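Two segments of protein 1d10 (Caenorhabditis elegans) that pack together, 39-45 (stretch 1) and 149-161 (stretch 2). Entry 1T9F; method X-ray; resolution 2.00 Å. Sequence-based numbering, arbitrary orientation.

Stretch 1 39-45: SVTAVKN
Stretch 2, residues 149-161: QFGRPIHGQREVV

Where two strands cross at a steep angle and share little backbone pairing, side chains and water can complete the contact. The antiparallel pairing of Ala42 with Arg158 in protein 1d10 illustrates this: the N-to-C directions of the two strands differ by 127°, and 464 Å² is buried between the stretches. The register is fixed by Ala42 opposite Arg158, CA atoms 4.9 Å apart, with Ala42 N donating to Arg158 O (3.1 Å, 140°) and Arg158 N to Ala42 O (2.8 Å, 160°). The side chains of Ala42 and Arg158 lie on the same face of the sheet, Ala42 CB 4.0 Å from Arg158 CB. Arg158 (phi/psi -81/142; chi m, p, t, then 82°) lays its guanidinium against Lys44, whose CB sits over one face, 4.2 Å from Arg158 NH2.

Thr41, extended at -137/-172 with chi1 p, covers the most surface. Its OG1 donates to Gln157 OE1 at 2.7 Å, reaching the side chain (m, t, 34°) of the residue that closes the type II turn Ile154 to Gln157, while its CG2 lies 3.7 Å from Phe150 CE2.

Beyond the paired residues, Val160 (-109/130, chi1 t) points toward stretch 1 and brings CG2 within 3.4 Å of Thr41 C. Here water replaces direct pairing: water 1 donates to Val40 O (2.6 Å) and accepts from Val160 N (2.8 Å).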

ATOM      1  N   SER A  39     -10.700   0.871   6.494  1.00 24.36           N
ATOM      2  CA  SER A  39      -9.875   1.991   6.066  1.00 20.75           C
ATOM      3  C   SER A  39      -8.374   1.693   6.044  1.00 24.93           C
ATOM      4  O   SER A  39      -7.899   0.729   6.652  1.00 20.82           O
ATOM      5  CB  SER A  39     -10.119   3.199   6.968  1.00 22.06           C
ATOM      6  OG  SER A  39      -9.661   2.956   8.286  1.00 28.40           O
ATOM      7  N   VAL A  40      -7.643   2.547   5.331  1.00 22.74           N
ATOM      8  CA  VAL A  40      -6.191   2.456   5.217  1.00 18.26           C
ATOM      9  C   VAL A  40      -5.674   3.862   5.468  1.00 17.40           C
ATOM     10  O   VAL A  40      -6.193   4.824   4.909  1.00 22.30           O
ATOM     11  CB  VAL A  40      -5.750   2.024   3.803  1.00 19.67           C
ATOM     12  CG1 VAL A  40      -4.229   2.152   3.667  1.00 13.08           C
ATOM     13  CG2 VAL A  40      -6.184   0.588   3.540  1.00 18.01           C
ATOM     14  N   THR A  41      -4.661   3.985   6.315  1.00 19.62           N
ATOM     15  CA  THR A  41      -4.091   5.291   6.626  1.00 17.41           C
ATOM     16  C   THR A  41      -2.571   5.210   6.656  1.00 16.60           C
ATOM     17  O   THR A  41      -1.979   4.190   6.297  1.00 17.67           O
ATOM     18  CB  THR A  41      -4.533   5.771   8.021  1.00 22.94           C
ATOM     19  OG1 THR A  41      -3.883   4.965   9.020  1.00 15.08           O
ATOM     20  CG2 THR A  41      -6.056   5.647   8.179  1.00 17.23           C
ATOM     21  N   ALA A  42      -1.947   6.304   7.086  1.00 16.39           N
ATOM     22  CA  ALA A  42      -0.502   6.360   7.236  1.00 16.69           C
ATOM     23  C   ALA A  42      -0.294   6.958   8.621  1.00 19.41           C
ATOM     24  O   ALA A  42      -0.865   8.005   8.943  1.00 19.59           O
ATOM     25  CB  ALA A  42       0.124   7.239   6.169  1.00 20.71           C
ATOM     26  N   VAL A  43       0.525   6.301   9.434  1.00 14.96           N
ATOM     27  CA  VAL A  43       0.759   6.756  10.798  1.00 21.07           C
ATOM     28  C   VAL A  43       2.164   7.249  11.121  1.00 16.54           C
ATOM     29  O   VAL A  43       3.159   6.669  10.691  1.00 18.70           O
ATOM     30  CB  VAL A  43       0.416   5.631  11.795  1.00 16.05           C
ATOM     31  CG1 VAL A  43      -1.066   5.303  11.701  1.00 22.34           C
ATOM     32  CG2 VAL A  43       1.245   4.386  11.478  1.00 15.79           C
ATOM     33  N   LYS A  44       2.224   8.328  11.894  1.00 25.55           N
ATOM     34  CA  LYS A  44       3.482   8.906  12.344  1.00 31.01           C
ATOM     35  C   LYS A  44       3.703   8.268  13.712  1.00 37.98           C
ATOM     36  O   LYS A  44       3.763   8.942  14.736  1.00 50.47           O
ATOM     37  CB  LYS A  44       3.348  10.432  12.446  1.00 35.64           C
ATOM     38  CG  LYS A  44       4.459  11.143  13.213  1.00 50.20           C
ATOM     39  CD  LYS A  44       5.851  10.768  12.727  1.00 55.71           C
ATOM     40  CE  LYS A  44       6.923  11.473  13.559  1.00 60.22           C
ATOM     41  NZ  LYS A  44       6.788  11.184  15.022  1.00 52.14           N
ATOM     42  N   ASN A  45       3.791   6.943  13.706  1.00 49.82           N
ATOM     43  CA  ASN A  45       3.976   6.149  14.914  1.00 49.83           C
ATOM     44  C   ASN A  45       4.800   4.915  14.579  1.00 53.43           C
ATOM     45  O   ASN A  45       4.257   3.865  14.222  1.00 52.17           O
ATOM     46  CB  ASN A  45       2.613   5.731  15.476  1.00 58.88           C
ATOM     47  CG  ASN A  45       2.682   4.449  16.282  1.00 61.79           C
ATOM     48  OD1 ASN A  45       3.440   4.348  17.244  1.00 69.82           O
ATOM     49  ND2 ASN A  45       1.890   3.458  15.886  1.00 63.98           N
ATOM     50  N   GLN A 149      -5.515  14.830   7.025  1.00 32.46           N
ATOM     51  CA  GLN A 149      -5.364  14.028   8.232  1.00 28.84           C
ATOM     52  C   GLN A 149      -6.741  13.783   8.834  1.00 34.11           C
ATOM     53  O   GLN A 149      -7.642  14.614   8.697  1.00 36.68           O
ATOM     54  CB  GLN A 149      -4.484  14.752   9.250  1.00 30.89           C
ATOM     55  CG  GLN A 149      -3.012  14.810   8.895  1.00 28.20           C
ATOM     56  CD  GLN A 149      -2.178  15.432  10.005  1.00 40.50           C
ATOM     57  OE1 GLN A 149      -2.407  15.171  11.187  1.00 28.64           O
ATOM     58  NE2 GLN A 149      -1.199  16.248   9.628  1.00 36.77           N
ATOM     59  N   PHE A 150      -6.902  12.646   9.499  1.00 24.96           N
ATOM     60  CA  PHE A 150      -8.170  12.309  10.124  1.00 27.15           C
ATOM     61  C   PHE A 150      -8.245  12.855  11.538  1.00 33.71           C
ATOM     62  O   PHE A 150      -7.231  13.243  12.126  1.00 24.98           O
ATOM     63  CB  PHE A 150      -8.349  10.799  10.209  1.00 25.98           C
ATOM     64  CG  PHE A 150      -8.570  10.134   8.890  1.00 27.91           C
ATOM     65  CD1 PHE A 150      -9.776  10.285   8.218  1.00 28.34           C
ATOM     66  CD2 PHE A 150      -7.577   9.343   8.323  1.00 27.44           C
ATOM     67  CE1 PHE A 150      -9.996   9.657   6.999  1.00 22.98           C
ATOM     68  CE2 PHE A 150      -7.786   8.708   7.099  1.00 32.23           C
ATOM     69  CZ  PHE A 150      -9.000   8.867   6.437  1.00 34.10           C
ATOM     70  N   GLY A 151      -9.465  12.871  12.068  1.00 35.76           N
ATOM     71  CA  GLY A 151      -9.698  13.310  13.428  1.00 27.14           C
ATOM     72  C   GLY A 151     -10.003  12.023  14.167  1.00 34.55           C
ATOM     73  O   GLY A 151      -9.710  10.942  13.649  1.00 27.88           O
ATOM     74  N   ARG A 152     -10.590  12.113  15.356  1.00 32.53           N
ATOM     75  CA  ARG A 152     -10.922  10.914  16.126  1.00 29.52           C
ATOM     76  C   ARG A 152     -11.822  10.014  15.280  1.00 27.75           C
ATOM     77  O   ARG A 152     -12.516  10.491  14.385  1.00 33.34           O
ATOM     78  CB  ARG A 152     -11.652  11.298  17.413  1.00 33.63           C
ATOM     79  CG  ARG A 152     -13.129  11.621  17.223  1.00 41.53           C
ATOM     80  CD  ARG A 152     -13.337  12.728  16.198  1.00 57.40           C
ATOM     81  NE  ARG A 152     -12.643  13.959  16.568  1.00 65.82           N
ATOM     82  CZ  ARG A 152     -12.834  14.608  17.714  1.00 70.52           C
ATOM     83  NH1 ARG A 152     -13.698  14.142  18.607  1.00 65.83           N
ATOM     84  NH2 ARG A 152     -12.168  15.728  17.964  1.00 71.20           N
ATOM     85  N   PRO A 153     -11.834   8.701  15.555  1.00 26.19           N
ATOM     86  CA  PRO A 153     -11.091   7.961  16.580  1.00 26.84           C
ATOM     87  C   PRO A 153      -9.671   7.587  16.156  1.00 25.46           C
ATOM     88  O   PRO A 153      -9.023   6.766  16.805  1.00 28.10           O
ATOM     89  CB  PRO A 153     -11.953   6.727  16.786  1.00 34.21           C
ATOM     90  CG  PRO A 153     -12.399   6.440  15.382  1.00 28.42           C
ATOM     91  CD  PRO A 153     -12.796   7.811  14.877  1.00 30.70           C
ATOM     92  N   ILE A 154      -9.201   8.180  15.062  1.00 24.66           N
ATOM     93  CA  ILE A 154      -7.857   7.913  14.542  1.00 25.37           C
ATOM     94  C   ILE A 154      -7.170   9.246  14.277  1.00 24.11           C
ATOM     95  O   ILE A 154      -6.629   9.481  13.198  1.00 26.04           O
ATOM     96  CB  ILE A 154      -7.920   7.095  13.217  1.00 23.12           C
ATOM     97  CG1 ILE A 154      -8.923   7.731  12.253  1.00 21.38           C
ATOM     98  CG2 ILE A 154      -8.299   5.645  13.513  1.00 21.28           C
ATOM     99  CD1 ILE A 154      -8.961   7.078  10.864  1.00 24.83           C
ATOM    100  N   HIS A 155      -7.195  10.112  15.285  1.00 24.41           N
ATOM    101  CA  HIS A 155      -6.620  11.445  15.196  1.00 19.18           C
ATOM    102  C   HIS A 155      -5.161  11.555  14.776  1.00 17.58           C
ATOM    103  O   HIS A 155      -4.277  10.926  15.355  1.00 19.98           O
ATOM    104  CB  HIS A 155      -6.814  12.172  16.532  1.00 30.56           C
ATOM    105  CG  HIS A 155      -6.148  13.509  16.596  1.00 27.69           C
ATOM    106  ND1 HIS A 155      -4.795  13.656  16.813  1.00 28.94           N
ATOM    107  CD2 HIS A 155      -6.644  14.760  16.448  1.00 25.57           C
ATOM    108  CE1 HIS A 155      -4.485  14.940  16.796  1.00 27.31           C
ATOM    109  NE2 HIS A 155      -5.590  15.631  16.575  1.00 27.47           N
ATOM    110  N   GLY A 156      -4.917  12.383  13.769  1.00 19.47           N
ATOM    111  CA  GLY A 156      -3.564  12.601  13.296  1.00 24.14           C
ATOM    112  C   GLY A 156      -3.097  11.655  12.204  1.00 25.33           C
ATOM    113  O   GLY A 156      -2.040  11.869  11.615  1.00 28.06           O
ATOM    114  N   GLN A 157      -3.862  10.607  11.930  1.00 20.96           N
ATOM    115  CA  GLN A 157      -3.470   9.658  10.893  1.00 17.60           C
ATOM    116  C   GLN A 157      -3.733  10.266   9.517  1.00 21.38           C
ATOM    117  O   GLN A 157      -4.753  10.926   9.302  1.00 21.39           O
ATOM    118  CB  GLN A 157      -4.226   8.342  11.080  1.00 23.06           C
ATOM    119  CG  GLN A 157      -3.848   7.635  12.383  1.00 23.13           C
ATOM    120  CD  GLN A 157      -4.472   6.267  12.535  1.00 19.14           C
ATOM    121  OE1 GLN A 157      -4.663   5.549  11.560  1.00 20.30           O
ATOM    122  NE2 GLN A 157      -4.769   5.887  13.775  1.00 26.10           N
ATOM    123  N   ARG A 158      -2.803  10.060   8.588  1.00 20.95           N
ATOM    124  CA  ARG A 158      -2.938  10.629   7.249  1.00 23.16           C
ATOM    125  C   ARG A 158      -3.843   9.843   6.305  1.00 22.67           C
ATOM    126  O   ARG A 158      -3.855   8.609   6.320  1.00 19.49           O
ATOM    127  CB  ARG A 158      -1.560  10.797   6.603  1.00 25.76           C
ATOM    128  CG  ARG A 158      -0.645  11.804   7.299  1.00 22.12           C
ATOM    129  CD  ARG A 158      -0.031  11.233   8.564  1.00 24.32           C
ATOM    130  NE  ARG A 158       1.173  11.954   8.972  1.00 28.43           N
ATOM    131  CZ  ARG A 158       1.182  13.089   9.663  1.00 40.37           C
ATOM    132  NH1 ARG A 158       0.044  13.653  10.040  1.00 41.82           N
ATOM    133  NH2 ARG A 158       2.339  13.665   9.979  1.00 39.87           N
ATOM    134  N   GLU A 159      -4.604  10.571   5.487  1.00 17.81           N
ATOM    135  CA  GLU A 159      -5.499   9.940   4.525  1.00 24.64           C
ATOM    136  C   GLU A 159      -4.683   9.383   3.362  1.00 19.11           C
ATOM    137  O   GLU A 159      -3.810  10.064   2.821  1.00 21.73           O
ATOM    138  CB  GLU A 159      -6.528  10.948   3.984  1.00 28.23           C
ATOM    139  CG  GLU A 159      -7.414  10.380   2.873  1.00 28.48           C
ATOM    140  CD  GLU A 159      -8.276  11.439   2.185  1.00 37.76           C
ATOM    141  OE1 GLU A 159      -7.792  12.575   1.999  1.00 25.51           O
ATOM    142  OE2 GLU A 159      -9.429  11.125   1.817  1.00 29.77           O
ATOM    143  N   VAL A 160      -4.966   8.134   3.009  1.00 22.11           N
ATOM    144  CA  VAL A 160      -4.308   7.450   1.906  1.00 16.88           C
ATOM    145  C   VAL A 160      -5.357   7.325   0.795  1.00 16.94           C
ATOM    146  O   VAL A 160      -6.488   6.878   1.039  1.00 21.65           O
ATOM    147  CB  VAL A 160      -3.841   6.039   2.323  1.00 20.80           C
ATOM    148  CG1 VAL A 160      -3.314   5.285   1.105  1.00 19.35           C
ATOM    149  CG2 VAL A 160      -2.757   6.132   3.394  1.00 14.44           C
ATOM    150  N   VAL A 161      -4.996   7.719  -0.418  1.00 19.97           N
ATOM    151  CA  VAL A 161      -5.943   7.661  -1.525  1.00 24.10           C
ATOM    152  C   VAL A 161      -5.283   7.307  -2.851  1.00 26.36           C
ATOM    153  O   VAL A 161      -4.071   7.101  -2.928  1.00 21.67           O
ATOM    154  CB  VAL A 161      -6.661   9.012  -1.729  1.00 23.18           C
ATOM    155  CG1 VAL A 161      -7.312   9.474  -0.433  1.00 25.66           C
ATOM    156  CG2 VAL A 161      -5.669  10.047  -2.233  1.00 23.75           C
TER
HETATM  157  O   HOH W   1      -7.343   6.991   4.041  1.00 24.38           O
HETATM  158  O   HOH W   2      -0.491   9.170  12.848  1.00 38.44           O